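Local structure of tryptophan--tRNA ligase (Campylobacter jejuni subsp. jejuni, 3TZL) at residues 38-43 with 78-83; 60-65 with 286-291. The protein probably catalyses the ATP-dependent attachment of tryptophan to tRNA(Trp), working as a homodimeric class I aminoacyl-tRNA synthetase. All blocks are in the same frame, centred on the assembly; numbering follows the deposited sequence.

Contact 1: residues 38-43 with 78-83. With TRP (tryptophan), chain J.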
# COMPACT_ATOMS: atom_id res chain seq x y z
N PHE B 38 14.59 17.94 -0.45
CA PHE B 38 13.37 17.35 -1.00
C PHE B 38 12.29 17.50 0.05
O PHE B 38 12.49 17.09 1.19
CB PHE B 38 13.56 15.85 -1.28
CG PHE B 38 14.28 15.56 -2.58
CD1 PHE B 38 13.73 14.69 -3.50
CD2 PHE B 38 15.48 16.18 -2.88
CE1 PHE B 38 14.39 14.42 -4.71
CE2 PHE B 38 16.13 15.92 -4.10
CZ PHE B 38 15.58 15.03 -5.00
N MSE B 39 11.14 18.07 -0.30
CA MSE B 39 10.09 18.26 0.70
C MSE B 39 8.78 17.91 0.05
O MSE B 39 8.51 18.32 -1.07
CB MSE B 39 10.03 19.72 1.16
CG MSE B 39 11.11 20.13 2.17
SE MSE B 39 11.72 21.95 1.81
CE MSE B 39 12.24 21.50 -0.01
N PHE B 40 7.95 17.14 0.76
CA PHE B 40 6.66 16.78 0.20
C PHE B 40 5.57 16.95 1.23
O PHE B 40 5.82 16.81 2.43
CB PHE B 40 6.66 15.35 -0.36
CG PHE B 40 6.95 14.29 0.67
CD1 PHE B 40 5.90 13.66 1.33
CD2 PHE B 40 8.25 13.94 0.98
CE1 PHE B 40 6.15 12.70 2.28
CE2 PHE B 40 8.52 12.96 1.94
CZ PHE B 40 7.46 12.34 2.59
N ILE B 41 4.37 17.30 0.76
CA ILE B 41 3.18 17.33 1.60
C ILE B 41 2.71 15.89 1.75
O ILE B 41 2.29 15.26 0.78
CB ILE B 41 2.05 18.15 0.94
CG1 ILE B 41 2.54 19.57 0.59
CG2 ILE B 41 0.83 18.23 1.86
CD1 ILE B 41 2.98 20.35 1.81
N ALA B 42 2.78 15.36 2.96
CA ALA B 42 2.57 13.94 3.17
C ALA B 42 1.11 13.65 3.27
O ALA B 42 0.62 13.34 4.35
CB ALA B 42 3.28 13.49 4.46
N ASN B 43 0.39 13.75 2.16
CA ASN B 43 -1.06 13.59 2.23
C ASN B 43 -1.55 12.14 2.42
O ASN B 43 -2.64 11.95 2.97
CB ASN B 43 -1.81 14.34 1.10
CG ASN B 43 -1.53 13.79 -0.29
OD1 ASN B 43 -0.43 13.35 -0.60
ND2 ASN B 43 -2.55 13.86 -1.17
N VAL B 78 13.06 20.32 -4.41
CA VAL B 78 12.05 19.46 -5.02
C VAL B 78 10.89 19.37 -4.06
O VAL B 78 11.04 18.87 -2.95
CB VAL B 78 12.61 18.08 -5.39
CG1 VAL B 78 11.52 17.19 -5.94
CG2 VAL B 78 13.75 18.25 -6.41
N PHE B 79 9.75 19.92 -4.48
CA PHE B 79 8.60 20.10 -3.60
C PHE B 79 7.32 19.59 -4.25
O PHE B 79 6.88 20.12 -5.27
CB PHE B 79 8.46 21.58 -3.26
CG PHE B 79 7.28 21.89 -2.39
CD1 PHE B 79 7.26 21.50 -1.06
CD2 PHE B 79 6.20 22.60 -2.90
CE1 PHE B 79 6.17 21.80 -0.25
CE2 PHE B 79 5.11 22.91 -2.09
CZ PHE B 79 5.10 22.51 -0.76
N TRP B 80 6.71 18.58 -3.66
CA TRP B 80 5.58 17.94 -4.29
C TRP B 80 4.58 17.42 -3.27
O TRP B 80 4.82 17.45 -2.08
CB TRP B 80 6.05 16.81 -5.23
CG TRP B 80 6.48 15.53 -4.57
CD1 TRP B 80 5.77 14.37 -4.50
CD2 TRP B 80 7.73 15.28 -3.91
NE1 TRP B 80 6.50 13.41 -3.84
CE2 TRP B 80 7.71 13.95 -3.46
CE3 TRP B 80 8.86 16.06 -3.65
CZ2 TRP B 80 8.77 13.37 -2.76
CZ3 TRP B 80 9.92 15.49 -2.96
CH2 TRP B 80 9.87 14.16 -2.52
N LEU B 81 3.43 16.99 -3.79
CA LEU B 81 2.36 16.41 -3.00
C LEU B 81 2.52 14.90 -3.11
O LEU B 81 2.55 14.36 -4.21
CB LEU B 81 1.02 16.83 -3.58
CG LEU B 81 -0.27 16.31 -2.95
CD1 LEU B 81 -0.41 16.90 -1.57
CD2 LEU B 81 -1.46 16.70 -3.82
N GLN B 82 2.63 14.23 -1.98
CA GLN B 82 3.04 12.83 -1.93
C GLN B 82 2.28 11.94 -2.91
O GLN B 82 2.86 11.16 -3.65
CB GLN B 82 2.81 12.32 -0.51
CG GLN B 82 3.35 10.93 -0.25
CD GLN B 82 2.95 10.47 1.11
OE1 GLN B 82 2.02 11.01 1.71
NE2 GLN B 82 3.67 9.49 1.63
N SER B 83 0.96 12.08 -2.92
CA SER B 83 0.09 11.28 -3.78
C SER B 83 0.21 11.55 -5.29
O SER B 83 -0.45 10.87 -6.07
CB SER B 83 -1.35 11.51 -3.35
OG SER B 83 -1.74 12.83 -3.67
N TRP J . 5.83 11.06 9.84
CA TRP J . 6.20 12.46 9.61
C TRP J . 5.53 13.38 10.61
O TRP J . 5.87 14.56 10.73
CB TRP J . 5.86 12.89 8.17
CG TRP J . 6.56 12.05 7.14
CD1 TRP J . 6.00 11.14 6.29
CD2 TRP J . 7.96 12.03 6.90
NE1 TRP J . 6.98 10.55 5.52
CE2 TRP J . 8.20 11.08 5.88
CE3 TRP J . 9.05 12.73 7.44
CZ2 TRP J . 9.48 10.83 5.38
CZ3 TRP J . 10.32 12.46 6.95
CH2 TRP J . 10.52 11.53 5.93
OXT TRP J . 4.63 12.94 11.33
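Strands 38-41 and 78-81 run parallel, side by side, in the Rossmann-fold sheet of this class I synthetase. Four backbone hydrogen bonds join the segments. The straightest runs from Met-39 N (selenomethionine here) to Val-78 O, 2.8 Å away and nearly along the C=O axis. Ile-41 O is gripped twice, by Gln-82 N and by Asn-43 N across the inverse gamma turn centred on Ala-42.

Packing is tight on the face that carries Phe-38, Phe-40, Val-78 and Trp-80. CG of Phe-40 and CG of Trp-80 both sit in the crowded position between backbone N and carbonyl carbon (chi1 61° and 76°), so the two side chains lie alongside each other. Phe-40 CB rests over the Trp-80 six-membered ring, a CH-pi contact 3.6 Å from the centroid. Val-78 CB stands likewise over the Phe-38 ring, 4.0 Å from its centroid. Phe-40 reaches the tryptophan pocket: its CZ is 3.5 Å from NE1 of the bound tryptophan, which lies at the ring edge. Gln-82 runs beside Phe-40 with its chain extended. Its OE1 accepts from Tyr-44 N. Its NE2 donates to Asp-134 OD1, and the other carboxylate oxygen bonds to the bound tryptophan. Gln-82 is thus second shell.

The solvent side is the C-terminal end, where Asn-43 and Leu-81 are partly exposed and polar bonds dominate. Leu-81 CD1 lies 3.5 Å from Asn-43 CG. The Asn-43 amide clasps Ser-83 twice: ND2 donates to Ser-83 OG at 2.8 Å, and OD1 takes Ser-83 N on a lone pair at 3.0 Å. Leu-322 of the second subunit packs on both residues.

Strand 5-10 pairs with the far edge of strand 36-41. Helix 53-70 packs against Ile-41, Phe-79 and Leu-81, and helix 291-320 against Phe-38, Val-78 and Trp-80.

Contact 2: residues 60-65 with 286-291; sequences SLKAAA and ELLEKP
Helix 53-70 is the crossover helix of a beta-alpha-beta unit in the Rossmann fold, and here it meets the C-terminal end of helix 278-289. The contact is small, about 206 Å² in all, and apolar. No hydrogen bond crosses it.

Leu-61 and Ala-65 lie one turn apart on helix 53-70 and both point toward the partner helix. Leu-287 and Leu-288 answer from the other side. The backbones come nearest at Ala-65 and Leu-287, whose CA atoms are 5.9 Å apart. The small Ala-65 side chain is consistent with so close an approach. Its CB touches two neighbours: Leu-287 CB at 4.0 Å and Leu-288 CD2, also at 4.0 Å.

In Leu-287 and Leu-288 CG is anti to the carbonyl carbon, beside the backbone N (chi1 -70° and -66°). From there Leu-287 sends CD1 to the backbone of Ala-65, 3.9 Å from its O. That carbonyl also accepts a hydrogen bond from Ser-69 OG. Leu-288 reaches across with CD2, which touches both Ala-65 CB and Leu-61 CB, the latter 4.2 Å away. The same CD2 lies 4.0 Å from Leu-61 O. The other branch, CD1, approaches Lys-62 CG on the partly exposed side. The Lys-62 side chain starts off away from the leucines and comes within about 5 Å (nearest atoms) of a bound phosphate ion, probably from the crystallisation liquor.

Helix 278-289 stops just after the leucines. Lys-290 is the first residue to leave helical angles, though its N still bonds to Glu-286 O. Glu-286 OE2 bonds across the turn to His-293 ND1.

Tyr-284, earlier on helix 278-289, extends the packing onto Lys-62 and Ala-65. Helix 291-320 flanks the site, with Leu-294 on Leu-61 and Ala-64, and Leu-298 on Ala-64.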
# COMPACT_ATOMS: atom_id res chain seq x y z
N SER B 60 -4.30 20.01 2.23
CA SER B 60 -3.15 19.82 1.34
C SER B 60 -2.85 21.09 0.56
O SER B 60 -1.68 21.50 0.45
CB SER B 60 -3.38 18.65 0.38
OG SER B 60 -3.38 17.42 1.10
N LEU B 61 -3.90 21.70 -0.01
CA LEU B 61 -3.74 22.94 -0.76
C LEU B 61 -3.17 24.02 0.18
O LEU B 61 -2.19 24.69 -0.16
CB LEU B 61 -5.07 23.39 -1.36
CG LEU B 61 -5.69 22.55 -2.48
CD1 LEU B 61 -6.92 23.23 -3.06
CD2 LEU B 61 -4.67 22.26 -3.60
N LYS B 62 -3.76 24.17 1.37
CA LYS B 62 -3.27 25.17 2.34
C LYS B 62 -1.83 24.93 2.75
O LYS B 62 -1.05 25.87 2.88
CB LYS B 62 -4.15 25.24 3.58
CG LYS B 62 -5.58 25.65 3.28
CD LYS B 62 -6.37 26.00 4.54
CE LYS B 62 -6.39 24.87 5.58
NZ LYS B 62 -5.71 25.24 6.86
N ALA B 63 -1.47 23.67 2.96
CA ALA B 63 -0.11 23.37 3.37
C ALA B 63 0.88 23.74 2.27
O ALA B 63 1.92 24.33 2.53
CB ALA B 63 0.05 21.93 3.77
N ALA B 64 0.56 23.38 1.03
CA ALA B 64 1.45 23.66 -0.09
C ALA B 64 1.58 25.18 -0.24
O ALA B 64 2.69 25.70 -0.32
CB ALA B 64 0.93 23.02 -1.37
N ALA B 65 0.44 25.88 -0.24
CA ALA B 65 0.43 27.35 -0.35
C ALA B 65 1.22 27.99 0.77
O ALA B 65 1.98 28.94 0.54
CB ALA B 65 -1.00 27.88 -0.36
N GLU B 286 -3.34 34.41 -2.85
CA GLU B 286 -3.30 34.28 -4.31
C GLU B 286 -3.26 32.82 -4.77
O GLU B 286 -3.98 32.43 -5.68
CB GLU B 286 -2.12 35.08 -4.89
CG GLU B 286 -1.85 34.88 -6.39
CD GLU B 286 -0.74 33.85 -6.68
OE1 GLU B 286 0.28 33.83 -5.94
OE2 GLU B 286 -0.89 33.05 -7.64
N LEU B 287 -2.42 32.01 -4.14
CA LEU B 287 -2.28 30.61 -4.52
C LEU B 287 -3.56 29.81 -4.24
O LEU B 287 -3.81 28.79 -4.88
CB LEU B 287 -1.09 29.97 -3.79
CG LEU B 287 0.31 30.42 -4.21
CD1 LEU B 287 1.34 30.01 -3.16
CD2 LEU B 287 0.71 29.87 -5.59
N LEU B 288 -4.36 30.27 -3.28
CA LEU B 288 -5.61 29.59 -2.96
C LEU B 288 -6.77 30.08 -3.82
O LEU B 288 -7.70 29.32 -4.09
CB LEU B 288 -5.94 29.73 -1.48
CG LEU B 288 -4.97 29.03 -0.54
CD1 LEU B 288 -5.38 29.26 0.92
CD2 LEU B 288 -4.93 27.54 -0.87
N GLU B 289 -6.71 31.33 -4.24
CA GLU B 289 -7.78 31.93 -5.05
C GLU B 289 -7.64 31.56 -6.52
O GLU B 289 -8.64 31.43 -7.23
CB GLU B 289 -7.79 33.45 -4.88
CG GLU B 289 -8.23 33.91 -3.50
CD GLU B 289 -7.95 35.39 -3.26
OE1 GLU B 289 -7.53 36.07 -4.22
OE2 GLU B 289 -8.14 35.86 -2.11
N LYS B 290 -6.41 31.38 -6.98
CA LYS B 290 -6.18 30.91 -8.34
C LYS B 290 -5.48 29.56 -8.31
O LYS B 290 -4.25 29.48 -8.38
CB LYS B 290 -5.39 31.92 -9.18
CG LYS B 290 -5.13 31.47 -10.65
CD LYS B 290 -6.44 31.23 -11.45
CE LYS B 290 -6.78 29.74 -11.57
NZ LYS B 290 -8.14 29.46 -12.12
N PRO B 291 -6.28 28.48 -8.22
CA PRO B 291 -5.79 27.12 -8.02
C PRO B 291 -4.80 26.68 -9.10
O PRO B 291 -3.89 25.89 -8.80
CB PRO B 291 -7.06 26.27 -8.13
CG PRO B 291 -8.19 27.21 -7.88
CD PRO B 291 -7.74 28.53 -8.39

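After strand 5-10 and helix 18-30, the chain runs through strand 36-41, helix 53-70 and strand 78-81. Contact 1 closes this short beta-alpha-beta loop of 34 residues. Contact 2 starts on the helix inside that loop and closes a far longer one of 220 residues, out to the end of helix 278-289. The two contacts therefore cross along the chain. Their centres are 14 Å apart and they touch through the crossover helix: Ile-41 packs on Ala-63, Phe-79 on Ala-64 and Asn-43 on Ser-60. Together they join the sheet beside the tryptophan pocket, through helix 53-70, to the helices near the C terminus.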